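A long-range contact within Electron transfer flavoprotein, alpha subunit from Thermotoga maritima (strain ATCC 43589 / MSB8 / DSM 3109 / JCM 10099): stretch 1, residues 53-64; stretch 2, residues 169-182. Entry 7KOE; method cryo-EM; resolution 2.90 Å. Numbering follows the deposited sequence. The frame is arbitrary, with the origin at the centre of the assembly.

Stretch 1 (53-64) VAKEAIQRGADK
Stretch 2, residues 169-182: KELPPDPERTGEII

Contact between a helix with its following turn (residues 53-64) and a largely extended, irregular segment (169-182) of the same chain, burying 924 Å² summed over both sides. Backbone and register: helix 53-60 begins earlier in the chain and ends before Gly 61, whose phi/psi of 133/5 leave the helical region; Ala 62 N still reaches back to Ala 57 O (2.9 Å). Stretch 2 is loop until the strand that starts at Ile 181. Its CA atoms pass Gln 59 at Pro 173 (4.6 Å between CA atoms), Ile 58 at Thr 178 (6.1 Å) and Lys 64 at Gly 179 (4.9 Å).

Hydrogen bonds: two cross the contact, both near the helix end. Asp 174 N donates to Gln 59 O (2.8 Å, nearly linear at 170°), using a carbonyl that the ending helix leaves available. Arg 60, chi1 to chi3 m, m, t, sends NH1 to Leu 171 O (2.9 Å, 155°), with that oxygen near the guanidinium plane. CA-H...O contacts reinforce the pairing: Pro 173 CA to Gln 59 O (3.4 Å), Gln 59 CA to Asp 174 O (3.4 Å) and, farther along, Gly 179 CA to Asp 63 O (3.3 Å) and Lys 64 CA to Glu 180 O (3.5 Å).

Charges: Asp 63 (chi1 m) bridges from OD1 to Arg 177 NH2 at 3.1 Å. The CA-to-CB bond of Arg 177 (p, t, m) points toward stretch 1, its CD comes 3.3 Å from Ile 58 O, and Gly 61 O lies over one face of its guanidinium. The salt bridge from Arg 60 NH1 to Glu 170 OE1 is long (3.8 Å) and out of plane, so no N-H points at the oxygen. Glu 170 OE2 lies over one face of the Arg 60 guanidinium and Pro 173 CD over the opposite face, 3.5 Å from Arg 60 NH1. Within the helix, Arg 60 NE makes a weak, salt-bridging hydrogen bond to Glu 56 OE2 (3.5 Å). Lys 64 (m, m, t, p) and Glu 180 (p, t) form another long bridge, NZ to OE2 3.8 Å, with their aliphatic parts packed at 3.6 Å between Lys 64 CD and Glu 180 CG.

Apolar packing and glycines: Ile 58 and Ile 181, both m, t, meet at 3.7 Å between Ile 58 CD1 and Ile 181 CG1; Ala 54 CB adds a contact to Ile 181 CD1 at 4.3 Å. Ile 58 CG2 rests 3.5 Å from Gly 179 N. A CB on Gly 179 would fall 2.0 Å from Asp 63 O, a clash; one on Gly 61 would crowd Leu 171 CD1 at 3.1 Å and jam against the preceding carbonyl.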

ATOM      1  N   VAL B  53      42.034  46.979  21.819  1.00 59.10           N
ATOM      2  CA  VAL B  53      40.962  46.071  21.442  1.00 59.10           C
ATOM      3  C   VAL B  53      40.680  45.024  22.517  1.00 59.10           C
ATOM      4  O   VAL B  53      39.553  44.503  22.577  1.00 59.10           O
ATOM      5  CB  VAL B  53      41.275  45.402  20.080  1.00 59.10           C
ATOM      6  CG1 VAL B  53      42.438  44.428  20.181  1.00 59.10           C
ATOM      7  CG2 VAL B  53      40.041  44.780  19.434  1.00 59.10           C
ATOM      8  N   ALA B  54      41.634  44.734  23.412  1.00 60.77           N
ATOM      9  CA  ALA B  54      41.376  43.808  24.511  1.00 60.77           C
ATOM     10  C   ALA B  54      40.378  44.385  25.505  1.00 60.77           C
ATOM     11  O   ALA B  54      39.618  43.635  26.125  1.00 60.77           O
ATOM     12  CB  ALA B  54      42.681  43.449  25.215  1.00 60.77           C
ATOM     13  N   LYS B  55      40.359  45.708  25.665  1.00 61.21           N
ATOM     14  CA  LYS B  55      39.291  46.357  26.409  1.00 61.21           C
ATOM     15  C   LYS B  55      38.016  46.481  25.589  1.00 61.21           C
ATOM     16  O   LYS B  55      36.927  46.558  26.168  1.00 61.21           O
ATOM     17  CB  LYS B  55      39.735  47.744  26.873  1.00 61.21           C
ATOM     18  CG  LYS B  55      40.796  47.730  27.956  1.00 61.21           C
ATOM     19  CD  LYS B  55      40.772  49.019  28.760  1.00 61.21           C
ATOM     20  CE  LYS B  55      40.959  50.237  27.870  1.00 61.21           C
ATOM     21  NZ  LYS B  55      42.368  50.372  27.414  1.00 61.21           N
ATOM     22  N   GLU B  56      38.132  46.505  24.260  1.00 64.36           N
ATOM     23  CA  GLU B  56      36.951  46.566  23.407  1.00 64.36           C
ATOM     24  C   GLU B  56      36.173  45.258  23.443  1.00 64.36           C
ATOM     25  O   GLU B  56      34.947  45.264  23.298  1.00 64.36           O
ATOM     26  CB  GLU B  56      37.367  46.923  21.976  1.00 64.36           C
ATOM     27  CG  GLU B  56      36.236  47.075  20.966  1.00 64.36           C
ATOM     28  CD  GLU B  56      35.332  48.255  21.256  1.00 64.36           C
ATOM     29  OE1 GLU B  56      35.802  49.244  21.856  1.00 64.36           O
ATOM     30  OE2 GLU B  56      34.143  48.195  20.880  1.00 64.36           O
ATOM     31  N   ALA B  57      36.862  44.136  23.665  1.00 60.79           N
ATOM     32  CA  ALA B  57      36.184  42.849  23.761  1.00 60.79           C
ATOM     33  C   ALA B  57      35.314  42.770  25.009  1.00 60.79           C
ATOM     34  O   ALA B  57      34.216  42.202  24.971  1.00 60.79           O
ATOM     35  CB  ALA B  57      37.208  41.718  23.755  1.00 60.79           C
ATOM     36  N   ILE B  58      35.781  43.353  26.115  1.00 64.08           N
ATOM     37  CA  ILE B  58      35.020  43.327  27.358  1.00 64.08           C
ATOM     38  C   ILE B  58      33.796  44.227  27.262  1.00 64.08           C
ATOM     39  O   ILE B  58      32.756  43.940  27.864  1.00 64.08           O
ATOM     40  CB  ILE B  58      35.931  43.720  28.534  1.00 64.08           C
ATOM     41  CG1 ILE B  58      37.275  43.011  28.400  1.00 64.08           C
ATOM     42  CG2 ILE B  58      35.293  43.348  29.855  1.00 64.08           C
ATOM     43  CD1 ILE B  58      38.232  43.289  29.526  1.00 64.08           C
ATOM     44  N   GLN B  59      33.886  45.314  26.495  1.00 69.25           N
ATOM     45  CA  GLN B  59      32.707  46.128  26.236  1.00 69.25           C
ATOM     46  C   GLN B  59      31.712  45.423  25.326  1.00 69.25           C
ATOM     47  O   GLN B  59      30.514  45.718  25.394  1.00 69.25           O
ATOM     48  CB  GLN B  59      33.113  47.466  25.624  1.00 69.25           C
ATOM     49  CG  GLN B  59      34.009  48.298  26.515  1.00 69.25           C
ATOM     50  CD  GLN B  59      34.462  49.574  25.846  1.00 69.25           C
ATOM     51  OE1 GLN B  59      33.757  50.132  25.007  1.00 69.25           O
ATOM     52  NE2 GLN B  59      35.650  50.043  26.210  1.00 69.25           N
ATOM     53  N   ARG B  60      32.174  44.496  24.485  1.00 64.58           N
ATOM     54  CA  ARG B  60      31.270  43.746  23.624  1.00 64.58           C
ATOM     55  C   ARG B  60      30.663  42.538  24.322  1.00 64.58           C
ATOM     56  O   ARG B  60      29.691  41.972  23.815  1.00 64.58           O
ATOM     57  CB  ARG B  60      31.992  43.295  22.355  1.00 64.58           C
ATOM     58  CG  ARG B  60      32.413  44.430  21.447  1.00 64.58           C
ATOM     59  CD  ARG B  60      31.233  45.033  20.726  1.00 64.58           C
ATOM     60  NE  ARG B  60      31.654  46.035  19.754  1.00 64.58           N
ATOM     61  CZ  ARG B  60      30.849  46.581  18.850  1.00 64.58           C
ATOM     62  NH1 ARG B  60      29.575  46.225  18.793  1.00 64.58           N
ATOM     63  NH2 ARG B  60      31.319  47.484  18.003  1.00 64.58           N
ATOM     64  N   GLY B  61      31.209  42.126  25.461  1.00 59.88           N
ATOM     65  CA  GLY B  61      30.578  41.069  26.222  1.00 59.88           C
ATOM     66  C   GLY B  61      31.512  39.975  26.695  1.00 59.88           C
ATOM     67  O   GLY B  61      31.054  38.982  27.263  1.00 59.88           O
ATOM     68  N   ALA B  62      32.812  40.128  26.467  1.00 58.36           N
ATOM     69  CA  ALA B  62      33.769  39.153  26.970  1.00 58.36           C
ATOM     70  C   ALA B  62      33.860  39.274  28.483  1.00 58.36           C
ATOM     71  O   ALA B  62      34.067  40.374  29.010  1.00 58.36           O
ATOM     72  CB  ALA B  62      35.136  39.363  26.331  1.00 58.36           C
ATOM     73  N   ASP B  63      33.667  38.154  29.185  1.00 60.66           N
ATOM     74  CA  ASP B  63      33.766  38.185  30.640  1.00 60.66           C
ATOM     75  C   ASP B  63      35.204  38.411  31.075  1.00 60.66           C
ATOM     76  O   ASP B  63      35.485  39.315  31.868  1.00 60.66           O
ATOM     77  CB  ASP B  63      33.228  36.887  31.240  1.00 60.66           C
ATOM     78  CG  ASP B  63      31.747  36.710  31.004  1.00 60.66           C
ATOM     79  OD1 ASP B  63      31.199  37.385  30.108  1.00 60.66           O
ATOM     80  OD2 ASP B  63      31.128  35.889  31.711  1.00 60.66           O
ATOM     81  N   LYS B  64      36.128  37.624  30.540  1.00 57.82           N
ATOM     82  CA  LYS B  64      37.549  37.795  30.778  1.00 57.82           C
ATOM     83  C   LYS B  64      38.227  37.856  29.414  1.00 57.82           C
ATOM     84  O   LYS B  64      37.608  37.586  28.381  1.00 57.82           O
ATOM     85  CB  LYS B  64      38.119  36.642  31.612  1.00 57.82           C
ATOM     86  CG  LYS B  64      37.239  36.191  32.784  1.00 57.82           C
ATOM     87  CD  LYS B  64      37.043  37.220  33.870  1.00 57.82           C
ATOM     88  CE  LYS B  64      36.157  36.677  34.984  1.00 57.82           C
ATOM     89  NZ  LYS B  64      36.818  35.560  35.715  1.00 57.82           N
ATOM     90  N   LYS B 169      24.824  37.920  15.856  1.00 62.70           N
ATOM     91  CA  LYS B 169      24.494  39.330  16.009  1.00 62.70           C
ATOM     92  C   LYS B 169      25.349  39.949  17.104  1.00 62.70           C
ATOM     93  O   LYS B 169      25.654  39.312  18.116  1.00 62.70           O
ATOM     94  CB  LYS B 169      22.997  39.541  16.313  1.00 62.70           C
ATOM     95  CG  LYS B 169      22.103  39.644  15.069  1.00 62.70           C
ATOM     96  CD  LYS B 169      21.868  38.300  14.389  1.00 62.70           C
ATOM     97  CE  LYS B 169      20.976  38.434  13.171  1.00 62.70           C
ATOM     98  NZ  LYS B 169      20.893  37.156  12.411  1.00 62.70           N
ATOM     99  N   GLU B 170      25.736  41.201  16.882  1.00 70.14           N
ATOM    100  CA  GLU B 170      26.630  41.908  17.784  1.00 70.14           C
ATOM    101  C   GLU B 170      25.899  42.402  19.027  1.00 70.14           C
ATOM    102  O   GLU B 170      24.705  42.714  18.995  1.00 70.14           O
ATOM    103  CB  GLU B 170      27.267  43.106  17.080  1.00 70.14           C
ATOM    104  CG  GLU B 170      28.647  42.861  16.514  1.00 70.14           C
ATOM    105  CD  GLU B 170      29.128  44.023  15.670  1.00 70.14           C
ATOM    106  OE1 GLU B 170      28.327  44.949  15.432  1.00 70.14           O
ATOM    107  OE2 GLU B 170      30.303  44.016  15.247  1.00 70.14           O
ATOM    108  N   LEU B 171      26.635  42.471  20.126  1.00 69.41           N
ATOM    109  CA  LEU B 171      26.221  43.240  21.287  1.00 69.41           C
ATOM    110  C   LEU B 171      26.810  44.644  21.206  1.00 69.41           C
ATOM    111  O   LEU B 171      27.919  44.825  20.694  1.00 69.41           O
ATOM    112  CB  LEU B 171      26.685  42.564  22.573  1.00 69.41           C
ATOM    113  CG  LEU B 171      25.925  41.316  23.016  1.00 69.41           C
ATOM    114  CD1 LEU B 171      26.601  40.680  24.217  1.00 69.41           C
ATOM    115  CD2 LEU B 171      24.482  41.664  23.334  1.00 69.41           C
ATOM    116  N   PRO B 172      26.089  45.663  21.676  1.00 69.58           N
ATOM    117  CA  PRO B 172      26.629  47.019  21.623  1.00 69.58           C
ATOM    118  C   PRO B 172      27.744  47.196  22.638  1.00 69.58           C
ATOM    119  O   PRO B 172      27.742  46.550  23.700  1.00 69.58           O
ATOM    120  CB  PRO B 172      25.414  47.901  21.964  1.00 69.58           C
ATOM    121  CG  PRO B 172      24.221  47.024  21.747  1.00 69.58           C
ATOM    122  CD  PRO B 172      24.682  45.654  22.112  1.00 69.58           C
ATOM    123  N   PRO B 173      28.738  48.046  22.344  1.00 71.11           N
ATOM    124  CA  PRO B 173      29.849  48.241  23.288  1.00 71.11           C
ATOM    125  C   PRO B 173      29.431  49.000  24.539  1.00 71.11           C
ATOM    126  O   PRO B 173      29.102  50.189  24.483  1.00 71.11           O
ATOM    127  CB  PRO B 173      30.878  49.028  22.467  1.00 71.11           C
ATOM    128  CG  PRO B 173      30.097  49.680  21.386  1.00 71.11           C
ATOM    129  CD  PRO B 173      28.946  48.772  21.080  1.00 71.11           C
ATOM    130  N   ASP B 174      29.443  48.311  25.676  1.00 74.30           N
ATOM    131  CA  ASP B 174      29.019  48.890  26.944  1.00 74.30           C
ATOM    132  C   ASP B 174      30.227  49.092  27.847  1.00 74.30           C
ATOM    133  O   ASP B 174      30.851  48.103  28.263  1.00 74.30           O
ATOM    134  CB  ASP B 174      27.991  47.986  27.625  1.00 74.30           C
ATOM    135  CG  ASP B 174      27.121  48.732  28.615  1.00 74.30           C
ATOM    136  OD1 ASP B 174      27.336  49.948  28.804  1.00 74.30           O
ATOM    137  OD2 ASP B 174      26.218  48.102  29.202  1.00 74.30           O
ATOM    138  N   PRO B 175      30.592  50.329  28.190  1.00 75.51           N
ATOM    139  CA  PRO B 175      31.735  50.560  29.083  1.00 75.51           C
ATOM    140  C   PRO B 175      31.454  50.307  30.556  1.00 75.51           C
ATOM    141  O   PRO B 175      32.334  50.564  31.383  1.00 75.51           O
ATOM    142  CB  PRO B 175      32.057  52.048  28.849  1.00 75.51           C
ATOM    143  CG  PRO B 175      31.255  52.460  27.646  1.00 75.51           C
ATOM    144  CD  PRO B 175      30.053  51.589  27.661  1.00 75.51           C
ATOM    145  N   GLU B 176      30.258  49.826  30.902  1.00 77.04           N
ATOM    146  CA  GLU B 176      29.927  49.565  32.298  1.00 77.04           C
ATOM    147  C   GLU B 176      30.672  48.346  32.828  1.00 77.04           C
ATOM    148  O   GLU B 176      31.217  48.379  33.938  1.00 77.04           O
ATOM    149  CB  GLU B 176      28.415  49.380  32.440  1.00 77.04           C
ATOM    150  CG  GLU B 176      27.951  48.879  33.799  1.00 77.04           C
ATOM    151  CD  GLU B 176      26.637  48.125  33.718  1.00 77.04           C
ATOM    152  OE1 GLU B 176      26.624  47.016  33.145  1.00 77.04           O
ATOM    153  OE2 GLU B 176      25.619  48.640  34.225  1.00 77.04           O
ATOM    154  N   ARG B 177      30.720  47.272  32.051  1.00 69.88           N
ATOM    155  CA  ARG B 177      31.300  46.025  32.518  1.00 69.88           C
ATOM    156  C   ARG B 177      32.811  46.025  32.339  1.00 69.88           C
ATOM    157  O   ARG B 177      33.346  46.610  31.395  1.00 69.88           O
ATOM    158  CB  ARG B 177      30.687  44.837  31.777  1.00 69.88           C
ATOM    159  CG  ARG B 177      30.662  44.976  30.264  1.00 69.88           C
ATOM    160  CD  ARG B 177      29.979  43.773  29.640  1.00 69.88           C
ATOM    161  NE  ARG B 177      30.559  42.526  30.125  1.00 69.88           N
ATOM    162  CZ  ARG B 177      29.865  41.412  30.332  1.00 69.88           C
ATOM    163  NH1 ARG B 177      28.561  41.389  30.098  1.00 69.88           N
ATOM    164  NH2 ARG B 177      30.476  40.322  30.775  1.00 69.88           N
ATOM    165  N   THR B 178      33.495  45.376  33.278  1.00 67.45           N
ATOM    166  CA  THR B 178      34.931  45.153  33.218  1.00 67.45           C
ATOM    167  C   THR B 178      35.206  43.673  33.438  1.00 67.45           C
ATOM    168  O   THR B 178      34.327  42.902  33.827  1.00 67.45           O
ATOM    169  CB  THR B 178      35.696  45.982  34.262  1.00 67.45           C
ATOM    170  OG1 THR B 178      35.219  45.657  35.573  1.00 67.45           O
ATOM    171  CG2 THR B 178      35.535  47.477  34.006  1.00 67.45           C
ATOM    172  N   GLY B 179      36.446  43.284  33.172  1.00 62.90           N
ATOM    173  CA  GLY B 179      36.867  41.909  33.349  1.00 62.90           C
ATOM    174  C   GLY B 179      38.368  41.844  33.466  1.00 62.90           C
ATOM    175  O   GLY B 179      39.073  42.794  33.117  1.00 62.90           O
ATOM    176  N   GLU B 180      38.860  40.711  33.962  1.00 63.02           N
ATOM    177  CA  GLU B 180      40.302  40.539  34.121  1.00 63.02           C
ATOM    178  C   GLU B 180      40.928  40.290  32.750  1.00 63.02           C
ATOM    179  O   GLU B 180      40.373  39.568  31.916  1.00 63.02           O
ATOM    180  CB  GLU B 180      40.626  39.418  35.114  1.00 63.02           C
ATOM    181  CG  GLU B 180      40.461  37.977  34.650  1.00 63.02           C
ATOM    182  CD  GLU B 180      40.634  36.959  35.758  1.00 63.02           C
ATOM    183  OE1 GLU B 180      40.846  37.355  36.924  1.00 63.02           O
ATOM    184  OE2 GLU B 180      40.562  35.746  35.447  1.00 63.02           O
ATOM    185  N   ILE B 181      42.019  40.988  32.461  1.00 59.24           N
ATOM    186  CA  ILE B 181      42.785  40.734  31.248  1.00 59.24           C
ATOM    187  C   ILE B 181      44.035  39.960  31.646  1.00 59.24           C
ATOM    188  O   ILE B 181      44.917  40.496  32.317  1.00 59.24           O
ATOM    189  CB  ILE B 181      43.137  42.036  30.527  1.00 59.24           C
ATOM    190  CG1 ILE B 181      41.861  42.805  30.180  1.00 59.24           C
ATOM    191  CG2 ILE B 181      43.925  41.744  29.264  1.00 59.24           C
ATOM    192  CD1 ILE B 181      42.096  44.081  29.414  1.00 59.24           C
ATOM    193  N   ILE B 182      44.111  38.698  31.245  1.00 60.37           N
ATOM    194  CA  ILE B 182      45.247  37.857  31.600  1.00 60.37           C
ATOM    195  C   ILE B 182      46.314  38.006  30.526  1.00 60.37           C
ATOM    196  O   ILE B 182      46.112  37.602  29.377  1.00 60.37           O
ATOM    197  CB  ILE B 182      44.828  36.390  31.753  1.00 60.37           C
ATOM    198  CG1 ILE B 182      43.703  36.247  32.778  1.00 60.37           C
ATOM    199  CG2 ILE B 182      46.022  35.546  32.143  1.00 60.37           C
ATOM    200  CD1 ILE B 182      42.352  35.959  32.161  1.00 60.37           C
TER